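Local coordinates for protein hydrogenase 3 maturation protease (Escherichia coli, PDB 2E85) that cleaves a short C-terminal peptide from HycE, the large subunit precursor of hydrogenase 3, as an endopeptidase of hydrogenase maturation, at residues T5-C10 against V51-L56; G74-I79 against V135-Q140; Y99-L104 against G109-L114. The protein carries 1 engineered substitution. All coordinates share one frame; numbering follows the deposited sequence.

Contact 1 of 3, residues T5-C10 against V51-L56; sequences TDVLLC and VAIREL
Val-7, on strand 6-11, points at helix 50-56 and sets its two methyls against Ile-53 and Leu-56. Val-7 gives up the most surface, Ile-53 somewhat less, and Leu-56 a smaller share from further along the helix. With CG1 of Val-7 anti to the backbone N (chi1 176°), the two branches are split between the partners: CG1 is turned to the terminal CD1 of Ile-53, while CG2 is turned to Leu-56. CG2 of Val-7 lies 3.9 Å from CD1 of Leu-56 and 4.2 Å from its CB, so that leucine lies against the methyl with both the root and one tip of its side chain. CD1 of Leu-56 also comes within 4.2 Å of CG1 of Val-7. The modelled approach of Val-7 to Ile-53 is too short for two carbons and its exact spacing is doubtful, although the CA atoms of the pair stand at 7.5 Å.

The helix belongs to the beta-alpha-beta crossover that carries the chain from strand 38-43 to strand 60-66, passing over strand 6-11, which lies between them in the sheet. Ile-40 and Leu-61 from those flanking strands also touch both Val-7 and Ile-53. Cut back to an alanine here, the strand would lose both valine methyls, which would probably open a gap beside CD1 and CB of Leu-56. Arg-54 on the same helix turns instead to the second subunit, hydrogen-bonding Asn-98 and making a cation-pi contact with Tyr-99 of that chain.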
loop_
_atom_site.group_PDB
_atom_site.type_symbol
_atom_site.label_atom_id
_atom_site.label_comp_id
_atom_site.label_asym_id
_atom_site.label_seq_id
_atom_site.Cartn_x
_atom_site.Cartn_y
_atom_site.Cartn_z
ATOM N N THR B 5 8.248 20.430 -9.371
ATOM C CA THR B 5 9.407 19.583 -9.575
ATOM C C THR B 5 9.589 18.684 -8.345
ATOM O O THR B 5 9.444 17.473 -8.436
ATOM C CB THR B 5 10.691 20.417 -9.841
ATOM O OG1 THR B 5 10.820 21.452 -8.848
ATOM C CG2 THR B 5 10.595 21.069 -11.205
ATOM N N ASP B 6 9.900 19.300 -7.217
ATOM C CA ASP B 6 10.210 18.584 -6.004
ATOM C C ASP B 6 8.992 18.450 -5.109
ATOM O O ASP B 6 8.251 19.408 -4.936
ATOM C CB ASP B 6 11.312 19.344 -5.275
ATOM C CG ASP B 6 12.606 19.356 -6.034
ATOM O OD1 ASP B 6 12.864 18.393 -6.760
ATOM O OD2 ASP B 6 13.377 20.322 -5.876
ATOM N N VAL B 7 8.825 17.284 -4.508
ATOM C CA VAL B 7 7.754 17.081 -3.510
ATOM C C VAL B 7 8.384 16.479 -2.263
ATOM O O VAL B 7 9.237 15.610 -2.374
ATOM C CB VAL B 7 6.639 16.159 -4.073
ATOM C CG1 VAL B 7 5.583 15.865 -3.008
ATOM C CG2 VAL B 7 5.968 16.840 -5.296
ATOM N N LEU B 8 7.930 16.953 -1.102
ATOM C CA LEU B 8 8.413 16.481 0.196
ATOM C C LEU B 8 7.228 15.899 0.939
ATOM O O LEU B 8 6.251 16.605 1.221
ATOM C CB LEU B 8 9.027 17.649 0.975
ATOM C CG LEU B 8 9.331 17.430 2.473
ATOM C CD1 LEU B 8 10.258 16.243 2.673
ATOM C CD2 LEU B 8 9.845 18.699 3.163
ATOM N N LEU B 9 7.296 14.602 1.231
ATOM C CA LEU B 9 6.201 13.930 1.980
ATOM C C LEU B 9 6.694 13.773 3.394
ATOM O O LEU B 9 7.709 13.123 3.626
ATOM C CB LEU B 9 5.860 12.565 1.380
ATOM C CG LEU B 9 4.863 11.722 2.220
ATOM C CD1 LEU B 9 3.465 12.401 2.298
ATOM C CD2 LEU B 9 4.722 10.307 1.727
ATOM N N CYS B 10 5.988 14.399 4.339
ATOM C CA CYS B 10 6.394 14.322 5.748
ATOM C C CYS B 10 5.470 13.342 6.435
ATOM O O CYS B 10 4.268 13.596 6.473
ATOM C CB CYS B 10 6.234 15.654 6.463
ATOM S SG CYS B 10 7.441 16.903 5.908
ATOM N N VAL B 51 -2.090 9.211 -4.161
ATOM C CA VAL B 51 -2.825 9.770 -5.305
ATOM C C VAL B 51 -2.413 11.232 -5.578
ATOM O O VAL B 51 -2.126 11.577 -6.730
ATOM C CB VAL B 51 -4.353 9.588 -5.152
ATOM C CG1 VAL B 51 -5.109 10.331 -6.258
ATOM C CG2 VAL B 51 -4.691 8.093 -5.218
ATOM N N ALA B 52 -2.319 12.045 -4.526
ATOM C CA ALA B 52 -1.903 13.450 -4.662
ATOM C C ALA B 52 -0.485 13.581 -5.178
ATOM O O ALA B 52 -0.215 14.417 -6.033
ATOM C CB ALA B 52 -2.038 14.187 -3.331
ATOM N N ILE B 53 0.423 12.776 -4.630
ATOM C CA ILE B 53 1.820 12.811 -5.067
ATOM C C ILE B 53 1.911 12.491 -6.556
ATOM O O ILE B 53 2.585 13.189 -7.298
ATOM C CB ILE B 53 2.695 11.868 -4.243
ATOM C CG1 ILE B 53 2.741 12.344 -2.781
ATOM C CG2 ILE B 53 4.137 11.814 -4.821
ATOM C CD1 ILE B 53 3.212 13.781 -2.503
ATOM N N ARG B 54 1.207 11.455 -7.009
ATOM C CA ARG B 54 1.272 11.091 -8.437
ATOM C C ARG B 54 0.722 12.198 -9.334
ATOM O O ARG B 54 1.295 12.479 -10.399
ATOM C CB ARG B 54 0.504 9.802 -8.721
ATOM C CG ARG B 54 1.043 8.577 -8.059
ATOM C CD ARG B 54 0.311 7.345 -8.602
ATOM N NE ARG B 54 -1.156 7.478 -8.650
ATOM C CZ ARG B 54 -1.999 6.446 -8.748
ATOM N NH1 ARG B 54 -1.521 5.204 -8.782
ATOM N NH2 ARG B 54 -3.319 6.644 -8.779
ATOM N N GLU B 55 -0.355 12.839 -8.881
ATOM C CA GLU B 55 -1.014 13.931 -9.606
ATOM C C GLU B 55 -0.146 15.184 -9.705
ATOM O O GLU B 55 -0.241 15.938 -10.690
ATOM C CB GLU B 55 -2.384 14.245 -8.990
ATOM C CG GLU B 55 -3.430 13.137 -9.190
ATOM C CD GLU B 55 -3.609 12.745 -10.657
ATOM O OE1 GLU B 55 -3.800 13.657 -11.493
ATOM O OE2 GLU B 55 -3.546 11.525 -10.971
ATOM N N LEU B 56 0.718 15.384 -8.706
ATOM C CA LEU B 56 1.691 16.490 -8.710
ATOM C C LEU B 56 2.757 16.309 -9.801
ATOM O O LEU B 56 3.414 17.288 -10.204
ATOM C CB LEU B 56 2.321 16.638 -7.325
ATOM C CG LEU B 56 1.471 17.370 -6.284
ATOM C CD1 LEU B 56 2.049 17.088 -4.869
ATOM C CD2 LEU B 56 1.383 18.879 -6.578
#

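Contact 2 of 3, residues G74-I79 against V135-Q140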
loop_
_atom_site.group_PDB
_atom_site.type_symbol
_atom_site.label_atom_id
_atom_site.label_comp_id
_atom_site.label_asym_id
_atom_site.label_seq_id
_atom_site.Cartn_x
_atom_site.Cartn_y
_atom_site.Cartn_z
ATOM N N GLY B 74 18.225 11.080 17.070
ATOM C CA GLY B 74 18.515 12.258 16.252
ATOM C C GLY B 74 19.426 11.977 15.066
ATOM O O GLY B 74 19.607 12.851 14.205
ATOM N N GLU B 75 20.007 10.772 15.007
ATOM C CA GLU B 75 20.784 10.401 13.818
ATOM C C GLU B 75 19.844 10.400 12.590
ATOM O O GLU B 75 18.672 9.971 12.672
ATOM C CB GLU B 75 21.477 9.039 13.970
ATOM C CG GLU B 75 22.612 9.020 14.999
ATOM C CD GLU B 75 23.768 9.951 14.632
ATOM O OE1 GLU B 75 24.163 9.999 13.440
ATOM O OE2 GLU B 75 24.300 10.633 15.540
ATOM N N ILE B 76 20.392 10.855 11.465
ATOM C CA ILE B 76 19.653 10.990 10.206
ATOM C C ILE B 76 20.337 10.083 9.189
ATOM O O ILE B 76 21.564 10.169 9.041
ATOM C CB ILE B 76 19.787 12.441 9.656
ATOM C CG1 ILE B 76 19.073 13.412 10.586
ATOM C CG2 ILE B 76 19.113 12.601 8.277
ATOM C CD1 ILE B 76 19.504 14.874 10.451
ATOM N N ARG B 77 19.572 9.236 8.477
ATOM C CA ARG B 77 20.166 8.409 7.410
ATOM C C ARG B 77 19.226 8.281 6.244
ATOM O O ARG B 77 18.020 8.347 6.414
ATOM C CB ARG B 77 20.493 6.988 7.875
ATOM C CG ARG B 77 21.438 6.854 9.069
ATOM C CD ARG B 77 22.884 7.082 8.666
ATOM N NE ARG B 77 23.789 6.781 9.778
ATOM C CZ ARG B 77 24.059 7.599 10.803
ATOM N NH1 ARG B 77 23.482 8.788 10.928
ATOM N NH2 ARG B 77 24.925 7.203 11.732
ATOM N N ILE B 78 19.796 8.117 5.043
ATOM C CA ILE B 78 19.028 7.721 3.895
ATOM C C ILE B 78 18.976 6.204 3.860
ATOM O O ILE B 78 20.023 5.539 3.973
ATOM C CB ILE B 78 19.694 8.171 2.593
ATOM C CG1 ILE B 78 20.011 9.693 2.602
ATOM C CG2 ILE B 78 18.887 7.660 1.391
ATOM C CD1 ILE B 78 21.309 9.954 3.203
ATOM N N ILE B 79 17.772 5.670 3.704
ATOM C CA ILE B 79 17.585 4.219 3.649
ATOM C C ILE B 79 17.357 3.762 2.219
ATOM O O ILE B 79 16.400 4.183 1.536
ATOM C CB ILE B 79 16.450 3.706 4.511
ATOM C CG1 ILE B 79 16.502 4.332 5.900
ATOM C CG2 ILE B 79 16.499 2.155 4.556
ATOM C CD1 ILE B 79 17.831 4.605 6.544
ATOM N N VAL B 135 15.501 17.654 12.960
ATOM C CA VAL B 135 14.487 18.261 12.071
ATOM C C VAL B 135 14.985 19.594 11.508
ATOM O O VAL B 135 14.899 19.843 10.313
ATOM C CB VAL B 135 13.085 18.374 12.763
ATOM C CG1 VAL B 135 12.172 19.200 11.873
ATOM C CG2 VAL B 135 12.521 16.952 12.980
ATOM N N GLU B 136 15.585 20.398 12.374
ATOM C CA GLU B 136 16.296 21.604 11.894
ATOM C C GLU B 136 17.398 21.305 10.871
ATOM O O GLU B 136 17.538 22.023 9.874
ATOM C CB GLU B 136 16.831 22.376 13.102
ATOM C CG GLU B 136 17.410 23.757 12.783
ATOM C CD GLU B 136 16.409 24.783 12.221
ATOM O OE1 GLU B 136 15.166 24.667 12.381
ATOM O OE2 GLU B 136 16.894 25.765 11.624
ATOM N N THR B 137 18.190 20.255 11.112
ATOM C CA THR B 137 19.267 19.907 10.195
ATOM C C THR B 137 18.724 19.600 8.789
ATOM O O THR B 137 19.227 20.104 7.792
ATOM C CB THR B 137 20.129 18.730 10.746
ATOM O OG1 THR B 137 20.705 19.129 11.994
ATOM C CG2 THR B 137 21.254 18.388 9.779
ATOM N N VAL B 138 17.672 18.802 8.722
ATOM C CA VAL B 138 17.084 18.409 7.455
ATOM C C VAL B 138 16.479 19.660 6.787
ATOM O O VAL B 138 16.643 19.883 5.602
ATOM C CB VAL B 138 16.044 17.264 7.649
ATOM C CG1 VAL B 138 15.353 16.964 6.348
ATOM C CG2 VAL B 138 16.739 15.975 8.146
ATOM N N TYR B 139 15.820 20.484 7.587
ATOM C CA TYR B 139 15.150 21.682 7.085
ATOM C C TYR B 139 16.144 22.607 6.406
ATOM O O TYR B 139 15.861 23.134 5.347
ATOM C CB TYR B 139 14.417 22.390 8.229
ATOM C CG TYR B 139 13.924 23.776 7.920
ATOM C CD1 TYR B 139 12.771 23.975 7.138
ATOM C CD2 TYR B 139 14.596 24.892 8.425
ATOM C CE1 TYR B 139 12.308 25.246 6.869
ATOM C CE2 TYR B 139 14.171 26.157 8.142
ATOM C CZ TYR B 139 13.019 26.332 7.372
ATOM O OH TYR B 139 12.571 27.601 7.094
ATOM N N GLN B 140 17.322 22.738 7.008
ATOM C CA GLN B 140 18.363 23.616 6.499
ATOM C C GLN B 140 19.050 23.050 5.269
ATOM O O GLN B 140 19.816 23.752 4.609
ATOM C CB GLN B 140 19.371 23.922 7.602
ATOM C CG GLN B 140 18.743 24.788 8.685
ATOM C CD GLN B 140 18.441 26.245 8.277
ATOM O OE1 GLN B 140 18.846 26.716 7.210
ATOM N NE2 GLN B 140 17.750 26.968 9.156
#
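Ile-76 reaches from its strand with CD1 leading, and that methyl lodges against two consecutive residues of helix 129-141, Thr-137 and Val-138. Its longer branch starts anti to the carbonyl carbon (chi1 -67°) and runs on extended, which carries CD1 to 3.8 Å from CG2 of Val-138 and 3.9 Å from CB of Thr-137. The shorter branch follows behind: CG2 of Ile-76 is 4.1 Å from the same CG2 of Val-138, so one valine methyl meets both branches of the isoleucine. Thr-137 offers carbon, with its CG2 4.0 Å from CD1 of Ile-76, while its hydroxyl is bonded back to the carbonyl of Asp-133 a turn earlier in the helix.

Strand 76-78 is the antiparallel strand beside 111-116 in the otherwise parallel sheet of this alpha/beta fold, and the helix packs over it and over Leu-114 of strand 111-116. Glu-75, just before the strand, and Arg-77 point the other way from Ile-76. NH1 of Arg-77 grips OE1 of Glu-75 at 2.9 Å in a salt bridge through the anti lone pair, and also reaches the carbonyl O of Ile-76 at 3.0 Å from above the carbonyl plane; both acceptors lie in the guanidinium plane.

Contact 3 of 3, residues Y99-L104 against G109-L114. With CA (calcium ion), chain G.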
loop_
_atom_site.group_PDB
_atom_site.type_symbol
_atom_site.label_atom_id
_atom_site.label_comp_id
_atom_site.label_asym_id
_atom_site.label_seq_id
_atom_site.Cartn_x
_atom_site.Cartn_y
_atom_site.Cartn_z
ATOM N N TYR B 99 6.838 -1.625 -1.059
ATOM C CA TYR B 99 5.808 -1.646 -2.111
ATOM C C TYR B 99 5.519 -0.232 -2.606
ATOM O O TYR B 99 5.560 0.032 -3.806
ATOM C CB TYR B 99 4.529 -2.379 -1.651
ATOM C CG TYR B 99 4.489 -3.824 -2.114
ATOM C CD1 TYR B 99 5.629 -4.617 -2.048
ATOM C CD2 TYR B 99 3.327 -4.381 -2.656
ATOM C CE1 TYR B 99 5.622 -5.941 -2.488
ATOM C CE2 TYR B 99 3.314 -5.710 -3.115
ATOM C CZ TYR B 99 4.460 -6.481 -3.020
ATOM O OH TYR B 99 4.486 -7.787 -3.455
ATOM N N LEU B 100 5.279 0.680 -1.670
ATOM C CA LEU B 100 5.000 2.072 -2.004
ATOM C C LEU B 100 6.202 2.752 -2.624
ATOM O O LEU B 100 6.058 3.435 -3.627
ATOM C CB LEU B 100 4.588 2.859 -0.775
ATOM C CG LEU B 100 3.341 2.397 -0.035
ATOM C CD1 LEU B 100 3.632 1.029 0.543
ATOM C CD2 LEU B 100 3.021 3.386 1.073
ATOM N N ILE B 101 7.380 2.562 -2.024
ATOM C CA ILE B 101 8.602 3.239 -2.510
ATOM C C ILE B 101 8.977 2.778 -3.914
ATOM O O ILE B 101 9.278 3.607 -4.781
ATOM C CB ILE B 101 9.828 3.000 -1.581
ATOM C CG1 ILE B 101 9.511 3.429 -0.143
ATOM C CG2 ILE B 101 11.074 3.739 -2.117
ATOM C CD1 ILE B 101 9.154 4.920 0.087
ATOM N N ASP B 102 8.972 1.460 -4.120
ATOM C CA ASP B 102 9.370 0.886 -5.408
ATOM C C ASP B 102 8.431 1.364 -6.528
ATOM O O ASP B 102 8.879 1.657 -7.644
ATOM C CB ASP B 102 9.440 -0.641 -5.339
ATOM C CG ASP B 102 10.497 -1.155 -4.348
ATOM O OD1 ASP B 102 11.311 -0.337 -3.811
ATOM O OD2 ASP B 102 10.519 -2.390 -4.080
ATOM N N GLN B 103 7.131 1.429 -6.235
ATOM C CA GLN B 103 6.140 1.901 -7.223
ATOM C C GLN B 103 6.247 3.393 -7.467
ATOM O O GLN B 103 6.119 3.845 -8.590
ATOM C CB GLN B 103 4.725 1.518 -6.815
ATOM C CG GLN B 103 4.493 0.007 -6.939
ATOM C CD GLN B 103 4.720 -0.469 -8.381
ATOM O OE1 GLN B 103 4.137 0.093 -9.305
ATOM N NE2 GLN B 103 5.588 -1.480 -8.572
ATOM N N LEU B 104 6.487 4.159 -6.409
ATOM C CA LEU B 104 6.727 5.589 -6.601
ATOM C C LEU B 104 7.949 5.807 -7.489
ATOM O O LEU B 104 7.928 6.679 -8.366
ATOM C CB LEU B 104 6.941 6.282 -5.260
ATOM C CG LEU B 104 5.656 6.429 -4.436
ATOM C CD1 LEU B 104 6.013 6.739 -2.979
ATOM C CD2 LEU B 104 4.693 7.474 -5.014
ATOM N N GLY B 109 11.168 8.658 -10.344
ATOM C CA GLY B 109 12.502 8.566 -10.924
ATOM C C GLY B 109 13.636 9.165 -10.105
ATOM O O GLY B 109 14.794 8.857 -10.359
ATOM N N GLU B 110 13.332 10.049 -9.158
ATOM C CA GLU B 110 14.192 10.114 -7.981
ATOM C C GLU B 110 13.322 10.142 -6.726
ATOM O O GLU B 110 12.562 11.090 -6.520
ATOM C CB GLU B 110 15.121 11.305 -8.008
ATOM C CG GLU B 110 16.103 11.306 -6.855
ATOM C CD GLU B 110 17.254 12.272 -7.073
ATOM O OE1 GLU B 110 17.070 13.220 -7.862
ATOM O OE2 GLU B 110 18.327 12.074 -6.459
ATOM N N VAL B 111 13.455 9.085 -5.925
ATOM C CA VAL B 111 12.767 8.943 -4.634
ATOM C C VAL B 111 13.809 8.715 -3.548
ATOM O O VAL B 111 14.666 7.830 -3.666
ATOM C CB VAL B 111 11.734 7.791 -4.681
ATOM C CG1 VAL B 111 11.010 7.629 -3.335
ATOM C CG2 VAL B 111 10.751 8.031 -5.800
ATOM N N ILE B 112 13.762 9.539 -2.503
ATOM C CA ILE B 112 14.758 9.489 -1.435
ATOM C C ILE B 112 13.978 9.260 -0.154
ATOM O O ILE B 112 13.070 10.029 0.121
ATOM C CB ILE B 112 15.515 10.863 -1.344
ATOM C CG1 ILE B 112 16.149 11.216 -2.698
ATOM C CG2 ILE B 112 16.645 10.884 -0.294
ATOM C CD1 ILE B 112 16.492 12.695 -2.887
ATOM N N PHE B 113 14.345 8.241 0.623
ATOM C CA PHE B 113 13.693 8.008 1.913
ATOM C C PHE B 113 14.674 8.362 2.995
ATOM O O PHE B 113 15.720 7.697 3.118
ATOM C CB PHE B 113 13.302 6.537 2.098
ATOM C CG PHE B 113 12.546 6.314 3.359
ATOM C CD1 PHE B 113 11.169 6.445 3.365
ATOM C CD2 PHE B 113 13.226 6.087 4.575
ATOM C CE1 PHE B 113 10.459 6.307 4.541
ATOM C CE2 PHE B 113 12.507 5.935 5.763
ATOM C CZ PHE B 113 11.128 6.050 5.735
ATOM N N LEU B 114 14.326 9.362 3.801
ATOM C CA LEU B 114 15.142 9.828 4.907
ATOM C C LEU B 114 14.537 9.517 6.288
ATOM O O LEU B 114 13.408 9.919 6.600
ATOM C CB LEU B 114 15.362 11.329 4.773
ATOM C CG LEU B 114 16.286 12.012 5.780
ATOM C CD1 LEU B 114 16.856 13.288 5.193
ATOM C CD2 LEU B 114 15.607 12.327 7.128
HETATM CA CA CA G . 4.423 0.582 -11.534
HETATM O O HOH W 1 4.666 2.865 -10.822
HETATM O O HOH W 2 5.276 1.342 -13.714
HETATM O O HOH W 3 2.176 0.942 -12.237
HETATM O O HOH W 4 2.717 1.613 -10.344
#
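This is an apolar helix-on-strand contact between neighbours in sequence: helix 97-108 turns back sharply into strand 111-116 and lies over one face of the sheet. The short segments run nearly antiparallel, at 151°, with axes 9.3 Å apart. Gly-109 makes the turn, leaving the helix with a positive phi of 94° that would jam a side chain against the preceding carbonyl.

Ile-101 spans two strand residues with separate branches. Its CG2 meets CG1 of Val-111 at 4.1 Å. CD1 of Ile-101 is 4.1 Å from CD1 of Phe-113, oblique to the ring, and the Ile-101 and Phe-113 side chains cross at about a right angle. The other methyl of Val-111, CG2, lies 4.0 Å from the carbonyl carbon of Leu-104 and 4.2 Å from its CB, so this valine packs partly on helix backbone.

Gln-103 points to another side of the helix. Its chain bends at chi2 and brings OE1 to 2.3 Å from a calcium ion, whose other ligands include four waters, Glu-106 of the same chain, and Asp-102 of the second subunit; water 1, one of them, also donates to the carbonyl O of Gln-103. On the sheet side, Ile-63 of strand 60-66 touches both Ile-101 and Phe-113, while Ile-84 of helix 81-86 and Leu-97 of the helix's own first turn pack against the Phe-113 ring.

Contacts 1 and 3 lie on the same face of the sheet, with centres 11 Å apart and nearest atoms about 4 Å apart, and both border the second subunit. Contact 2 is on the other face, its centre 20 Å from that of contact 1. It is tied to contact 3 through adjoining strands: Ile-79 N is 2.9 Å from Phe-113 O, a probable hydrogen bond, and CD2 of Leu-114 packs on Ile-76 and Val-138. The Phe-113 side chain is about 4 Å from that of Asp-65, a calcium ligand here and, by similarity, a nickel ligand; the Val-138 side chain is about 10 Å from the Asp-65 side chain. Contact 1 lies away from that site.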